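Local coordinates for MOSUB1, transcription cofactor (Magnaporthe oryzae, PDB 4AGH), which binds single-stranded DNA and, as a member of the PC4 family, probably acts as a transcriptional coactivator, at residues A[55-60]-A[68-73]. Residues are numbered along the deposited sequence; the frame is centred on the assembly and turned at random.
Sequences RRVGIS and INIREY
OE1 of E72 is held by two nitrogens of R55 at once: NE lies 2.8 Å from OE1 on the anti side of the carboxylate, and NH2 approaches nearly along the C-O axis. OE1 lies in the guanidinium plane, and the carboxylate is turned 43° against that plane. The remaining nitrogen of R55, NH1, reaches the second subunit, bonding to G88 O and Q93 OE1 there. From this pair the antiparallel ladder of the β-hairpin 55-62/65-76 runs on, part of the curved sheet of the PC4 fold. R56 and R71 form one hydrogen-bonded pair, G58 and N69 the next, with N69 N donating to G58 O at 2.8 Å. On the face bearing V57, I68 and I70, V57 CG1 meets I68 CG2 at 3.7 Å; V57 also packs on F97 of the second subunit. On the face of R56 and R71, the R56 guanidinium lies flat on the Y73 ring, planes 17° apart and CZ 4.3 Å from the ring centroid. With chi2 at 180° its CD also comes over the same face of the ring, offset toward the rim, 3.6 Å from CE1 of Y73, while a water accepts from R56 NH1 and also bonds Y73 OH. Beyond the G58/N69 pair, N69 ND2 donates to S60 OG, 2.9 Å away and in the amide plane.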
loop_
_atom_site.group_PDB
_atom_site.type_symbol
_atom_site.label_atom_id
_atom_site.label_comp_id
_atom_site.label_asym_id
_atom_site.label_seq_id
_atom_site.Cartn_x
_atom_site.Cartn_y
_atom_site.Cartn_z
ATOM N N ARG A 55 -1.774 9.593 -7.097
ATOM C CA ARG A 55 -1.923 8.565 -6.069
ATOM C C ARG A 55 -1.732 9.129 -4.672
ATOM O O ARG A 55 -0.842 9.947 -4.433
ATOM C CB ARG A 55 -0.963 7.406 -6.329
ATOM C CG ARG A 55 -1.373 6.681 -7.615
ATOM C CD ARG A 55 -0.430 5.572 -8.026
ATOM N NE ARG A 55 -1.077 4.779 -9.069
ATOM C CZ ARG A 55 -0.757 3.524 -9.371
ATOM N NH1 ARG A 55 0.253 2.921 -8.751
ATOM N NH2 ARG A 55 -1.435 2.887 -10.322
ATOM N N ARG A 56 -2.579 8.670 -3.764
ATOM C CA ARG A 56 -2.614 9.184 -2.403
ATOM C C ARG A 56 -2.569 8.044 -1.419
ATOM O O ARG A 56 -3.041 6.941 -1.714
ATOM C CB ARG A 56 -3.935 9.922 -2.168
ATOM C CG ARG A 56 -4.156 11.124 -3.074
ATOM C CD ARG A 56 -5.503 11.782 -2.767
ATOM N NE ARG A 56 -5.708 12.973 -3.591
ATOM C CZ ARG A 56 -6.678 13.860 -3.401
ATOM N NH1 ARG A 56 -7.550 13.697 -2.417
ATOM N NH2 ARG A 56 -6.776 14.914 -4.204
ATOM N N VAL A 57 -2.028 8.318 -0.234
ATOM C CA VAL A 57 -2.293 7.455 0.912
ATOM C C VAL A 57 -3.021 8.320 1.942
ATOM O O VAL A 57 -2.570 9.409 2.270
ATOM C CB VAL A 57 -1.016 6.854 1.511
ATOM C CG1 VAL A 57 -1.375 5.947 2.684
ATOM C CG2 VAL A 57 -0.279 6.058 0.451
ATOM N N GLY A 58 -4.163 7.852 2.418
ATOM C CA GLY A 58 -4.941 8.649 3.347
ATOM C C GLY A 58 -5.493 7.764 4.434
ATOM O O GLY A 58 -5.376 6.548 4.355
ATOM N N ILE A 59 -6.077 8.375 5.457
ATOM C CA ILE A 59 -6.708 7.612 6.522
ATOM C C ILE A 59 -8.160 8.029 6.636
ATOM O O ILE A 59 -8.458 9.221 6.793
ATOM C CB ILE A 59 -6.011 7.859 7.872
ATOM C CG1 ILE A 59 -4.547 7.413 7.793
ATOM C CG2 ILE A 59 -6.720 7.105 8.980
ATOM C CD1 ILE A 59 -3.705 7.937 8.936
ATOM N N SER A 60 -9.055 7.046 6.555
ATOM C CA SER A 60 -10.488 7.280 6.688
ATOM C C SER A 60 -11.005 6.522 7.896
ATOM O O SER A 60 -10.345 5.616 8.405
ATOM C CB SER A 60 -11.230 6.812 5.427
ATOM O OG SER A 60 -11.200 5.390 5.304
ATOM N N ILE A 68 -6.268 2.575 6.150
ATOM C CA ILE A 68 -5.194 3.233 5.438
ATOM C C ILE A 68 -5.443 2.972 3.960
ATOM O O ILE A 68 -5.301 1.845 3.478
ATOM C CB ILE A 68 -3.801 2.706 5.844
ATOM C CG1 ILE A 68 -3.487 3.017 7.322
ATOM C CG2 ILE A 68 -2.726 3.321 4.964
ATOM C CD1 ILE A 68 -4.138 2.051 8.316
ATOM N N ASN A 69 -5.829 4.020 3.247
ATOM C CA ASN A 69 -6.251 3.883 1.862
ATOM C C ASN A 69 -5.160 4.291 0.896
ATOM O O ASN A 69 -4.688 5.418 0.927
ATOM C CB ASN A 69 -7.487 4.733 1.620
ATOM C CG ASN A 69 -8.618 4.371 2.545
ATOM O OD1 ASN A 69 -9.138 3.254 2.500
ATOM N ND2 ASN A 69 -9.027 5.319 3.384
ATOM N N ILE A 70 -4.747 3.360 0.047
ATOM C CA ILE A 70 -3.763 3.657 -0.972
ATOM C C ILE A 70 -4.512 3.611 -2.299
ATOM O O ILE A 70 -5.023 2.561 -2.680
ATOM C CB ILE A 70 -2.663 2.593 -0.948
ATOM C CG1 ILE A 70 -2.123 2.445 0.483
ATOM C CG2 ILE A 70 -1.563 2.946 -1.942
ATOM C CD1 ILE A 70 -1.126 1.302 0.654
ATOM N N ARG A 71 -4.601 4.738 -3.003
ATOM C CA ARG A 71 -5.541 4.772 -4.119
ATOM C C ARG A 71 -5.155 5.788 -5.167
ATOM O O ARG A 71 -4.641 6.849 -4.840
ATOM C CB ARG A 71 -6.947 5.091 -3.597
ATOM C CG ARG A 71 -8.026 5.018 -4.671
ATOM C CD ARG A 71 -9.415 4.906 -4.085
ATOM N NE ARG A 71 -9.570 3.761 -3.185
ATOM C CZ ARG A 71 -9.816 2.509 -3.566
ATOM N NH1 ARG A 71 -9.900 2.182 -4.857
ATOM N NH2 ARG A 71 -9.950 1.563 -2.637
ATOM N N GLU A 72 -5.410 5.445 -6.427
ATOM C CA GLU A 72 -5.197 6.376 -7.517
ATOM C C GLU A 72 -6.469 7.167 -7.760
ATOM O O GLU A 72 -7.566 6.602 -7.823
ATOM C CB GLU A 72 -4.798 5.630 -8.790
ATOM C CG GLU A 72 -4.618 6.558 -9.992
ATOM C CD GLU A 72 -4.006 5.856 -11.183
ATOM O OE1 GLU A 72 -3.097 5.028 -10.988
ATOM O OE2 GLU A 72 -4.431 6.143 -12.323
ATOM N N TYR A 73 -6.309 8.478 -7.900
ATOM C CA TYR A 73 -7.421 9.370 -8.190
ATOM C C TYR A 73 -7.402 9.723 -9.671
ATOM O O TYR A 73 -6.346 9.694 -10.297
ATOM C CB TYR A 73 -7.317 10.621 -7.322
ATOM C CG TYR A 73 -7.854 10.379 -5.929
ATOM C CD1 TYR A 73 -7.280 9.421 -5.099
ATOM C CD2 TYR A 73 -8.943 11.099 -5.453
ATOM C CE1 TYR A 73 -7.787 9.180 -3.828
ATOM C CE2 TYR A 73 -9.452 10.875 -4.196
ATOM C CZ TYR A 73 -8.874 9.915 -3.384
ATOM O OH TYR A 73 -9.397 9.696 -2.125
HETATM O O HOH W 1 -8.154 11.524 -0.590
#